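PDB 5IKJ: cryptic loci regulator 2 from Schizosaccharomyces pombe 972h-, which promotes transcriptional silencing of heterochromatin within the SHREC repressor complex, acting upstream of the histone deacetylases and supporting proper nucleosome positioning. Local coordinates for residues I261-I267 and P287-K293. Residues are numbered along the deposited sequence; the frame is centred on the assembly and turned at random.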
loop_
_atom_site.group_PDB
_atom_site.type_symbol
_atom_site.label_atom_id
_atom_site.label_comp_id
_atom_site.label_asym_id
_atom_site.label_seq_id
_atom_site.Cartn_x
_atom_site.Cartn_y
_atom_site.Cartn_z
ATOM N N ILE A 261 12.447 -8.444 -9.156
ATOM C CA ILE A 261 11.016 -8.715 -9.108
ATOM C C ILE A 261 10.292 -7.607 -9.866
ATOM O O ILE A 261 10.381 -6.431 -9.507
ATOM C CB ILE A 261 10.521 -8.810 -7.659
ATOM C CG1 ILE A 261 11.371 -9.791 -6.843
ATOM C CG2 ILE A 261 9.043 -9.219 -7.619
ATOM C CD1 ILE A 261 11.221 -11.256 -7.235
ATOM N N VAL A 262 9.597 -7.979 -10.940
ATOM C CA VAL A 262 8.787 -7.041 -11.711
ATOM C C VAL A 262 7.310 -7.096 -11.328
ATOM O O VAL A 262 6.628 -6.073 -11.361
ATOM C CB VAL A 262 8.973 -7.316 -13.217
ATOM C CG1 VAL A 262 8.154 -6.328 -14.038
ATOM C CG2 VAL A 262 10.444 -7.256 -13.590
ATOM N N ALA A 263 6.788 -8.269 -10.991
ATOM C CA ALA A 263 5.364 -8.447 -10.737
ATOM C C ALA A 263 5.209 -9.670 -9.850
ATOM O O ALA A 263 6.154 -10.432 -9.638
ATOM C CB ALA A 263 4.573 -8.603 -12.045
ATOM N N ARG A 264 4.005 -9.839 -9.325
ATOM C CA ARG A 264 3.694 -10.960 -8.454
ATOM C C ARG A 264 2.183 -11.013 -8.321
ATOM O O ARG A 264 1.505 -9.994 -8.476
ATOM C CB ARG A 264 4.352 -10.813 -7.073
ATOM C CG ARG A 264 3.682 -9.770 -6.201
ATOM C CD ARG A 264 4.553 -9.331 -5.045
ATOM N NE ARG A 264 3.872 -8.329 -4.231
ATOM C CZ ARG A 264 4.379 -7.780 -3.131
ATOM N NH1 ARG A 264 5.580 -8.135 -2.699
ATOM N NH2 ARG A 264 3.681 -6.876 -2.463
ATOM N N ASN A 265 1.658 -12.205 -8.053
ATOM C CA ASN A 265 0.219 -12.380 -7.935
ATOM C C ASN A 265 -0.061 -13.449 -6.894
ATOM O O ASN A 265 0.733 -14.373 -6.702
ATOM C CB ASN A 265 -0.413 -12.767 -9.276
ATOM C CG ASN A 265 0.134 -14.072 -9.820
ATOM O OD1 ASN A 265 1.136 -14.088 -10.534
ATOM N ND2 ASN A 265 -0.521 -15.176 -9.479
ATOM N N LEU A 266 -1.198 -13.308 -6.221
ATOM C CA LEU A 266 -1.623 -14.308 -5.256
ATOM C C LEU A 266 -2.129 -15.551 -5.979
ATOM O O LEU A 266 -2.744 -15.464 -7.046
ATOM C CB LEU A 266 -2.715 -13.737 -4.352
ATOM C CG LEU A 266 -2.266 -12.644 -3.380
ATOM C CD1 LEU A 266 -3.465 -11.933 -2.771
ATOM C CD2 LEU A 266 -1.381 -13.226 -2.288
ATOM N N ILE A 267 -1.864 -16.712 -5.392
ATOM C CA ILE A 267 -2.259 -17.986 -5.981
ATOM C C ILE A 267 -3.670 -18.313 -5.518
ATOM O O ILE A 267 -3.950 -18.331 -4.314
ATOM C CB ILE A 267 -1.278 -19.107 -5.593
ATOM C CG1 ILE A 267 0.176 -18.635 -5.710
ATOM C CG2 ILE A 267 -1.495 -20.316 -6.496
ATOM C CD1 ILE A 267 1.183 -19.587 -5.094
ATOM N N PRO A 287 2.820 -17.144 -0.611
ATOM C CA PRO A 287 1.592 -16.497 -1.095
ATOM C C PRO A 287 1.628 -16.104 -2.561
ATOM O O PRO A 287 0.558 -15.904 -3.151
ATOM C CB PRO A 287 1.484 -15.249 -0.210
ATOM C CG PRO A 287 2.896 -14.925 0.140
ATOM C CD PRO A 287 3.633 -16.238 0.221
ATOM N N TYR A 288 2.807 -15.991 -3.167
ATOM C CA TYR A 288 2.959 -15.335 -4.456
ATOM C C TYR A 288 3.584 -16.255 -5.495
ATOM O O TYR A 288 4.424 -17.103 -5.179
ATOM C CB TYR A 288 3.848 -14.088 -4.335
ATOM C CG TYR A 288 3.211 -12.904 -3.647
ATOM C CD1 TYR A 288 1.982 -12.410 -4.062
ATOM C CD2 TYR A 288 3.849 -12.271 -2.590
ATOM C CE1 TYR A 288 1.404 -11.322 -3.437
ATOM C CE2 TYR A 288 3.282 -11.186 -1.958
ATOM C CZ TYR A 288 2.060 -10.713 -2.384
ATOM O OH TYR A 288 1.494 -9.630 -1.754
ATOM N N GLN A 289 3.158 -16.072 -6.741
ATOM C CA GLN A 289 4.008 -16.345 -7.888
ATOM C C GLN A 289 4.814 -15.088 -8.171
ATOM O O GLN A 289 4.276 -13.979 -8.139
ATOM C CB GLN A 289 3.203 -16.712 -9.137
ATOM C CG GLN A 289 2.105 -17.738 -8.955
ATOM C CD GLN A 289 1.439 -18.088 -10.276
ATOM O OE1 GLN A 289 0.265 -17.786 -10.496
ATOM N NE2 GLN A 289 2.194 -18.721 -11.169
ATOM N N TYR A 290 6.103 -15.257 -8.441
ATOM C CA TYR A 290 6.968 -14.140 -8.787
ATOM C C TYR A 290 7.330 -14.207 -10.264
ATOM O O TYR A 290 7.568 -15.289 -10.810
ATOM C CB TYR A 290 8.237 -14.133 -7.931
ATOM C CG TYR A 290 7.957 -14.049 -6.448
ATOM C CD1 TYR A 290 7.555 -12.855 -5.864
ATOM C CD2 TYR A 290 8.092 -15.165 -5.635
ATOM C CE1 TYR A 290 7.296 -12.776 -4.507
ATOM C CE2 TYR A 290 7.837 -15.097 -4.280
ATOM C CZ TYR A 290 7.439 -13.900 -3.721
ATOM O OH TYR A 290 7.185 -13.832 -2.372
ATOM N N HIS A 291 7.358 -13.041 -10.904
ATOM C CA HIS A 291 7.702 -12.914 -12.313
ATOM C C HIS A 291 8.830 -11.905 -12.416
ATOM O O HIS A 291 8.661 -10.741 -12.037
ATOM C CB HIS A 291 6.489 -12.479 -13.133
ATOM C CG HIS A 291 5.217 -13.138 -12.703
ATOM N ND1 HIS A 291 4.895 -14.433 -13.051
ATOM C CD2 HIS A 291 4.195 -12.689 -11.938
ATOM C CE1 HIS A 291 3.725 -14.749 -12.526
ATOM N NE2 HIS A 291 3.279 -13.708 -11.846
ATOM N N CYS A 292 9.975 -12.346 -12.919
ATOM C CA CYS A 292 11.215 -11.609 -12.768
ATOM C C CYS A 292 11.786 -11.209 -14.121
ATOM O O CYS A 292 11.316 -11.629 -15.182
ATOM C CB CYS A 292 12.240 -12.441 -11.992
ATOM S SG CYS A 292 11.584 -13.135 -10.465
ATOM N N LYS A 293 12.819 -10.372 -14.052
ATOM C CA LYS A 293 13.571 -9.912 -15.211
ATOM C C LYS A 293 15.046 -10.075 -14.887
ATOM O O LYS A 293 15.546 -9.446 -13.949
ATOM C CB LYS A 293 13.243 -8.447 -15.532
ATOM C CG LYS A 293 14.227 -7.738 -16.464
ATOM C CD LYS A 293 14.218 -8.326 -17.865
ATOM C CE LYS A 293 15.020 -7.463 -18.829
ATOM N NZ LYS A 293 16.410 -7.221 -18.353
#
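How an antiparallel strand pair absorbs an extra residue without losing its hydrogen bonds is well illustrated by 261-267 and 287-293, which lie on neighbouring inner strands of a five-stranded antiparallel sheet. Ile261 pairs with Cys292 in a non-hydrogen-bonded position, its CD1 lying 3.8 Å from Cys292 SG. Then comes a classic beta bulge: Val262 N and Ala263 N both donate to His291 O, at 3.1 and 3.3 Å. Val262 adopts a near-helical backbone (phi/psi -98/-35°), which shifts the register by one, and its CG2 packs 3.6 Å from Lys293 CB. Regular pairing resumes as His291 N donates to Ala263 O (3.1 Å). Arg264, opposite Tyr290, lays its side chain across the Tyr288 ring in a CH-pi contact, CD being 3.7 Å from the centroid and almost on the ring normal; the guanidinium continues to a salt bridge with Asp234 on helix 214-237. On the other face, Asn265 pairs with Gln289 through two backbone hydrogen bonds, while its side-chain carboxamide accepts a short one at OD1 from His291 NE2 (2.5 Å) and gives one from ND2 to Gln289 OE1 (2.9 Å). Leu266 CD2 then rests 3.6 Å from Tyr288 CE1, and Ile267 N closes the pairing with a weak hydrogen bond to Pro287 O (3.4 Å). His291 ND1 and Gln289 NE2 also form hydrogen bonds with Asp303 N and OD1, respectively, and an apolar Clr1 side chain packs on Asn265. Asn265, His291 and Gln289 thus form a hydrogen-bonded network reaching Asp303, pairing buried polar groups beside Clr1.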